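Protein PUF4 (Saccharomyces cerevisiae, PDB 3BWT) binds mRNA through its Pumilio homology domain, an array of helical repeats that recognises single-stranded RNA. Local coordinates at residues Ser1-Tyr11 / Asp21-Gln31. Numbering follows the deposited sequence.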
ATOM      1  N   SER A   1     -32.062  15.370 -19.963  1.00 47.05           N
ATOM      2  CA  SER A   1     -32.327  15.873 -18.621  1.00 57.99           C
ATOM      3  C   SER A   1     -32.641  17.372 -18.634  1.00 67.37           C
ATOM      4  O   SER A   1     -32.829  17.972 -19.698  1.00 54.56           O
ATOM      5  CB  SER A   1     -31.136  15.587 -17.698  1.00 65.97           C
ATOM      6  OG  SER A   1     -31.474  15.811 -16.337  1.00 53.81           O
ATOM      7  N   ARG A   2     -32.693  17.967 -17.445  1.00 51.90           N
ATOM      8  CA  ARG A   2     -32.991  19.389 -17.294  1.00 48.31           C
ATOM      9  C   ARG A   2     -31.956  20.306 -17.957  1.00 44.11           C
ATOM     10  O   ARG A   2     -32.264  21.440 -18.328  1.00 37.59           O
ATOM     11  CB  ARG A   2     -33.103  19.746 -15.807  1.00 50.89           C
ATOM     12  CG  ARG A   2     -34.028  18.846 -15.007  1.00 72.95           C
ATOM     13  CD  ARG A   2     -35.422  18.832 -15.612  1.00 95.43           C
ATOM     14  NE  ARG A   2     -35.815  20.156 -16.093  1.00 99.44           N
ATOM     15  CZ  ARG A   2     -36.560  21.019 -15.407  1.00100.47           C
ATOM     16  NH1 ARG A   2     -37.009  20.702 -14.198  1.00 98.22           N
ATOM     17  NH2 ARG A   2     -36.861  22.200 -15.933  1.00 84.64           N
ATOM     18  N   PHE A   3     -30.730  19.820 -18.102  1.00 34.02           N
ATOM     19  CA  PHE A   3     -29.632  20.689 -18.501  1.00 35.13           C
ATOM     20  C   PHE A   3     -29.135  20.410 -19.915  1.00 39.03           C
ATOM     21  O   PHE A   3     -28.096  20.931 -20.328  1.00 44.98           O
ATOM     22  CB  PHE A   3     -28.462  20.550 -17.516  1.00 37.52           C
ATOM     23  CG  PHE A   3     -28.864  20.632 -16.064  1.00 30.02           C
ATOM     24  CD1 PHE A   3     -29.217  19.492 -15.364  1.00 31.52           C
ATOM     25  CD2 PHE A   3     -28.866  21.847 -15.398  1.00 26.23           C
ATOM     26  CE1 PHE A   3     -29.579  19.566 -14.027  1.00 34.39           C
ATOM     27  CE2 PHE A   3     -29.222  21.928 -14.065  1.00 30.63           C
ATOM     28  CZ  PHE A   3     -29.584  20.787 -13.377  1.00 34.21           C
ATOM     29  N   ALA A   4     -29.866  19.585 -20.656  1.00 41.35           N
ATOM     30  CA  ALA A   4     -29.435  19.184 -21.996  1.00 40.61           C
ATOM     31  C   ALA A   4     -29.385  20.368 -22.955  1.00 55.56           C
ATOM     32  O   ALA A   4     -28.475  20.474 -23.786  1.00 56.44           O
ATOM     33  CB  ALA A   4     -30.341  18.095 -22.546  1.00 51.27           C
ATOM     34  N   ASP A   5     -30.369  21.255 -22.837  1.00 43.58           N
ATOM     35  CA  ASP A   5     -30.429  22.439 -23.676  1.00 39.19           C
ATOM     36  C   ASP A   5     -30.325  23.689 -22.830  1.00 40.15           C
ATOM     37  O   ASP A   5     -31.045  24.657 -23.064  1.00 40.97           O
ATOM     38  CB  ASP A   5     -31.742  22.474 -24.455  1.00 45.10           C
ATOM     39  CG  ASP A   5     -31.878  21.317 -25.410  1.00 48.08           C
ATOM     40  OD1 ASP A   5     -30.950  21.094 -26.226  1.00 39.28           O
ATOM     41  OD2 ASP A   5     -32.921  20.634 -25.340  1.00 43.33           O
ATOM     42  N   ALA A   6     -29.447  23.659 -21.831  1.00 34.80           N
ATOM     43  CA  ALA A   6     -29.250  24.818 -20.965  1.00 27.35           C
ATOM     44  C   ALA A   6     -27.862  25.396 -21.161  1.00 26.67           C
ATOM     45  O   ALA A   6     -27.017  24.810 -21.843  1.00 28.66           O
ATOM     46  CB  ALA A   6     -29.492  24.468 -19.501  1.00 28.46           C
ATOM     47  N   VAL A   7     -27.633  26.549 -20.553  1.00 28.25           N
ATOM     48  CA  VAL A   7     -26.447  27.341 -20.842  1.00 28.72           C
ATOM     49  C   VAL A   7     -25.866  27.942 -19.559  1.00 24.85           C
ATOM     50  O   VAL A   7     -26.601  28.408 -18.696  1.00 24.56           O
ATOM     51  CB  VAL A   7     -26.795  28.447 -21.863  1.00 28.34           C
ATOM     52  CG1 VAL A   7     -25.849  29.642 -21.735  1.00 44.30           C
ATOM     53  CG2 VAL A   7     -26.792  27.873 -23.271  1.00 24.33           C
ATOM     54  N   LEU A   8     -24.545  27.913 -19.431  1.00 22.62           N
ATOM     55  CA  LEU A   8     -23.894  28.408 -18.232  1.00 21.44           C
ATOM     56  C   LEU A   8     -24.476  29.759 -17.821  1.00 25.35           C
ATOM     57  O   LEU A   8     -24.792  29.992 -16.652  1.00 25.40           O
ATOM     58  CB  LEU A   8     -22.391  28.535 -18.467  1.00 21.41           C
ATOM     59  CG  LEU A   8     -21.463  28.333 -17.265  1.00 26.89           C
ATOM     60  CD1 LEU A   8     -20.181  29.123 -17.440  1.00 31.80           C
ATOM     61  CD2 LEU A   8     -22.132  28.710 -15.953  1.00 25.21           C
ATOM     62  N   ASP A   9     -24.638  30.647 -18.794  1.00 33.94           N
ATOM     63  CA  ASP A   9     -24.989  32.029 -18.493  1.00 31.02           C
ATOM     64  C   ASP A   9     -26.321  32.200 -17.771  1.00 27.65           C
ATOM     65  O   ASP A   9     -26.541  33.204 -17.102  1.00 33.29           O
ATOM     66  CB  ASP A   9     -24.935  32.888 -19.756  1.00 33.40           C
ATOM     67  CG  ASP A   9     -23.518  33.139 -20.219  1.00 37.27           C
ATOM     68  OD1 ASP A   9     -22.580  32.862 -19.450  1.00 45.66           O
ATOM     69  OD2 ASP A   9     -23.339  33.612 -21.364  1.00 46.92           O
ATOM     70  N   GLN A  10     -27.206  31.220 -17.883  1.00 29.62           N
ATOM     71  CA  GLN A  10     -28.495  31.332 -17.216  1.00 23.32           C
ATOM     72  C   GLN A  10     -28.400  30.956 -15.752  1.00 24.45           C
ATOM     73  O   GLN A  10     -29.361  31.119 -14.997  1.00 26.03           O
ATOM     74  CB  GLN A  10     -29.563  30.493 -17.912  1.00 20.15           C
ATOM     75  CG  GLN A  10     -29.264  29.005 -17.977  1.00 22.43           C
ATOM     76  CD  GLN A  10     -30.372  28.235 -18.663  1.00 19.86           C
ATOM     77  OE1 GLN A  10     -31.417  27.962 -18.067  1.00 18.75           O
ATOM     78  NE2 GLN A  10     -30.153  27.882 -19.924  1.00 19.43           N
ATOM     79  N   TYR A  11     -27.240  30.461 -15.338  1.00 23.11           N
ATOM     80  CA  TYR A  11     -27.110  29.999 -13.959  1.00 28.50           C
ATOM     81  C   TYR A  11     -26.240  30.910 -13.110  1.00 26.92           C
ATOM     82  O   TYR A  11     -26.139  30.732 -11.900  1.00 24.91           O
ATOM     83  CB  TYR A  11     -26.634  28.547 -13.917  1.00 25.47           C
ATOM     84  CG  TYR A  11     -27.711  27.588 -14.376  1.00 30.34           C
ATOM     85  CD1 TYR A  11     -28.853  27.394 -13.611  1.00 24.77           C
ATOM     86  CD2 TYR A  11     -27.601  26.895 -15.580  1.00 26.13           C
ATOM     87  CE1 TYR A  11     -29.854  26.534 -14.014  1.00 28.36           C
ATOM     88  CE2 TYR A  11     -28.610  26.024 -15.998  1.00 29.90           C
ATOM     89  CZ  TYR A  11     -29.737  25.850 -15.204  1.00 31.80           C
ATOM     90  OH  TYR A  11     -30.757  24.991 -15.583  1.00 29.82           O
ATOM     91  N   ASP A  21     -27.327  18.635  -6.819  1.00 49.17           N
ATOM     92  CA  ASP A  21     -27.667  17.630  -7.816  1.00 27.65           C
ATOM     93  C   ASP A  21     -26.501  16.928  -8.459  1.00 30.33           C
ATOM     94  O   ASP A  21     -25.452  17.516  -8.706  1.00 33.25           O
ATOM     95  CB  ASP A  21     -28.465  18.271  -8.952  1.00 32.12           C
ATOM     96  CG  ASP A  21     -29.856  18.628  -8.540  1.00 47.18           C
ATOM     97  OD1 ASP A  21     -30.278  18.167  -7.461  1.00 40.05           O
ATOM     98  OD2 ASP A  21     -30.530  19.363  -9.292  1.00 71.62           O
ATOM     99  N   GLN A  22     -26.733  15.663  -8.776  1.00 28.72           N
ATOM    100  CA  GLN A  22     -25.824  14.898  -9.591  1.00 29.15           C
ATOM    101  C   GLN A  22     -25.827  15.467 -10.991  1.00 32.76           C
ATOM    102  O   GLN A  22     -24.783  15.565 -11.641  1.00 28.81           O
ATOM    103  CB  GLN A  22     -26.288  13.450  -9.660  1.00 35.48           C
ATOM    104  CG  GLN A  22     -25.627  12.669 -10.784  1.00 48.00           C
ATOM    105  CD  GLN A  22     -25.962  11.191 -10.753  1.00 47.78           C
ATOM    106  OE1 GLN A  22     -27.093  10.804 -10.455  1.00 46.94           O
ATOM    107  NE2 GLN A  22     -24.974  10.358 -11.063  1.00 41.53           N
ATOM    108  N   HIS A  23     -27.021  15.822 -11.456  1.00 37.00           N
ATOM    109  CA  HIS A  23     -27.202  16.299 -12.821  1.00 30.76           C
ATOM    110  C   HIS A  23     -26.687  17.725 -12.981  1.00 29.83           C
ATOM    111  O   HIS A  23     -26.073  18.059 -13.991  1.00 27.82           O
ATOM    112  CB  HIS A  23     -28.669  16.188 -13.236  1.00 31.20           C
ATOM    113  CG  HIS A  23     -29.135  14.776 -13.419  1.00 49.92           C
ATOM    114  ND1 HIS A  23     -28.658  13.962 -14.426  1.00 45.62           N
ATOM    115  CD2 HIS A  23     -30.024  14.030 -12.722  1.00 50.75           C
ATOM    116  CE1 HIS A  23     -29.235  12.777 -14.341  1.00 49.11           C
ATOM    117  NE2 HIS A  23     -30.070  12.792 -13.317  1.00 49.48           N
ATOM    118  N   GLY A  24     -26.926  18.552 -11.971  1.00 28.91           N
ATOM    119  CA  GLY A  24     -26.372  19.889 -11.941  1.00 26.38           C
ATOM    120  C   GLY A  24     -24.858  19.847 -11.943  1.00 25.45           C
ATOM    121  O   GLY A  24     -24.208  20.575 -12.695  1.00 30.33           O
ATOM    122  N   CYS A  25     -24.293  18.994 -11.099  1.00 22.56           N
ATOM    123  CA  CYS A  25     -22.846  18.823 -11.059  1.00 23.39           C
ATOM    124  C   CYS A  25     -22.289  18.387 -12.408  1.00 24.05           C
ATOM    125  O   CYS A  25     -21.276  18.917 -12.872  1.00 23.22           O
ATOM    126  CB  CYS A  25     -22.436  17.828  -9.973  1.00 20.17           C
ATOM    127  SG  CYS A  25     -22.376  18.528  -8.310  1.00 21.33           S
ATOM    128  N   ARG A  26     -22.946  17.423 -13.041  1.00 24.83           N
ATOM    129  CA  ARG A  26     -22.440  16.897 -14.303  1.00 26.81           C
ATOM    130  C   ARG A  26     -22.549  17.953 -15.390  1.00 25.19           C
ATOM    131  O   ARG A  26     -21.650  18.087 -16.226  1.00 25.39           O
ATOM    132  CB  ARG A  26     -23.139  15.589 -14.688  1.00 32.81           C
ATOM    133  CG  ARG A  26     -22.662  14.391 -13.856  1.00 41.63           C
ATOM    134  CD  ARG A  26     -23.267  13.064 -14.305  1.00 60.51           C
ATOM    135  NE  ARG A  26     -22.810  11.957 -13.465  1.00 80.79           N
ATOM    136  CZ  ARG A  26     -21.731  11.217 -13.713  1.00 96.85           C
ATOM    137  NH1 ARG A  26     -20.989  11.453 -14.789  1.00 85.26           N
ATOM    138  NH2 ARG A  26     -21.392  10.236 -12.886  1.00108.84           N
ATOM    139  N   PHE A  27     -23.634  18.724 -15.347  1.00 23.94           N
ATOM    140  CA  PHE A  27     -23.786  19.886 -16.214  1.00 23.18           C
ATOM    141  C   PHE A  27     -22.573  20.805 -16.085  1.00 24.99           C
ATOM    142  O   PHE A  27     -21.930  21.148 -17.076  1.00 23.52           O
ATOM    143  CB  PHE A  27     -25.053  20.663 -15.862  1.00 20.97           C
ATOM    144  CG  PHE A  27     -25.182  21.971 -16.599  1.00 26.46           C
ATOM    145  CD1 PHE A  27     -25.522  21.996 -17.940  1.00 29.41           C
ATOM    146  CD2 PHE A  27     -24.959  23.175 -15.950  1.00 24.00           C
ATOM    147  CE1 PHE A  27     -25.637  23.192 -18.621  1.00 31.15           C
ATOM    148  CE2 PHE A  27     -25.070  24.372 -16.625  1.00 32.01           C
ATOM    149  CZ  PHE A  27     -25.409  24.383 -17.965  1.00 31.44           C
ATOM    150  N   LEU A  28     -22.265  21.194 -14.853  1.00 21.80           N
ATOM    151  CA  LEU A  28     -21.151  22.084 -14.591  1.00 19.88           C
ATOM    152  C   LEU A  28     -19.824  21.490 -15.042  1.00 22.76           C
ATOM    153  O   LEU A  28     -18.992  22.176 -15.626  1.00 21.17           O
ATOM    154  CB  LEU A  28     -21.090  22.411 -13.106  1.00 19.91           C
ATOM    155  CG  LEU A  28     -22.289  23.196 -12.595  1.00 20.76           C
ATOM    156  CD1 LEU A  28     -22.062  23.604 -11.159  1.00 20.47           C
ATOM    157  CD2 LEU A  28     -22.502  24.405 -13.469  1.00 22.24           C
ATOM    158  N   GLN A  29     -19.627  20.209 -14.761  1.00 24.80           N
ATOM    159  CA  GLN A  29     -18.393  19.547 -15.125  1.00 22.23           C
ATOM    160  C   GLN A  29     -18.246  19.566 -16.633  1.00 26.08           C
ATOM    161  O   GLN A  29     -17.133  19.662 -17.160  1.00 27.43           O
ATOM    162  CB  GLN A  29     -18.379  18.116 -14.591  1.00 23.56           C
ATOM    163  CG  GLN A  29     -18.177  18.034 -13.083  1.00 23.22           C
ATOM    164  CD  GLN A  29     -18.538  16.669 -12.518  1.00 32.22           C
ATOM    165  OE1 GLN A  29     -17.924  15.658 -12.872  1.00 29.21           O
ATOM    166  NE2 GLN A  29     -19.539  16.634 -11.634  1.00 21.44           N
ATOM    167  N   LYS A  30     -19.379  19.477 -17.324  1.00 25.01           N
ATOM    168  CA  LYS A  30     -19.398  19.537 -18.776  1.00 23.78           C
ATOM    169  C   LYS A  30     -18.854  20.885 -19.193  1.00 26.11           C
ATOM    170  O   LYS A  30     -17.847  20.974 -19.890  1.00 31.43           O
ATOM    171  CB  LYS A  30     -20.827  19.357 -19.298  1.00 28.92           C
ATOM    172  CG  LYS A  30     -20.933  19.130 -20.806  1.00 34.86           C
ATOM    173  CD  LYS A  30     -22.386  18.915 -21.241  1.00 40.10           C
ATOM    174  CE  LYS A  30     -23.242  20.169 -21.023  1.00 57.94           C
ATOM    175  NZ  LYS A  30     -24.690  20.006 -21.391  1.00 57.23           N
ATOM    176  N   GLN A  31     -19.528  21.933 -18.736  1.00 27.96           N
ATOM    177  CA  GLN A  31     -19.123  23.308 -18.993  1.00 28.32           C
ATOM    178  C   GLN A  31     -17.641  23.558 -18.711  1.00 29.20           C
ATOM    179  O   GLN A  31     -16.960  24.235 -19.476  1.00 31.56           O
ATOM    180  CB  GLN A  31     -19.986  24.253 -18.166  1.00 24.41           C
ATOM    181  CG  GLN A  31     -21.458  24.063 -18.417  1.00 24.81           C
ATOM    182  CD  GLN A  31     -21.799  23.996 -19.906  1.00 39.04           C
ATOM    183  OE1 GLN A  31     -21.453  24.891 -20.687  1.00 36.05           O
ATOM    184  NE2 GLN A  31     -22.496  22.939 -20.302  1.00 36.50           N
TER
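Phe3 O has three neighbours: Ala6 N, Lys30 NZ and the Phe27 ring. Ala6 N makes a weak 3.4 Å hydrogen bond to Phe3 O, closing a type I beta turn from Phe3 to Ala6. Lys30 NZ, on a chain bent at chi3 (65°), stops 3.7 Å from Phe3 O. No hydrogen bond joins the two segments, so apolar packing carries the contact. With chi1 at 173°, Phe27 CG lies opposite the backbone N, and the ring reaches from the helix to the loop. Phe3 CB rests on Phe27 CD1. The ring planes are tilted by 30° and displaced so far that they hardly overlap, with the Phe3 and Phe27 ring centroids 5.3 Å apart. Here the N-terminal loop covers one flank of helix 22-34, part of Pumilio repeat 1, at one end of the alpha-helical solenoid. Gly24 CA makes a CH-pi contact over the Phe3 face, 4.1 Å from the ring centroid. Tyr11 turns its edge to the Phe27 face in an offset edge-to-face pair, with Tyr11 CD2 3.7 Å from Phe27 CE2. Ala6 O and Val7 C lie at the Phe27 edge. Leu18 of helix 15-18 touches both Phe3 and Tyr11. Farther out, Ser1 OG sits over one face of the His23 imidazole, 3.9 Å from His23 ND1.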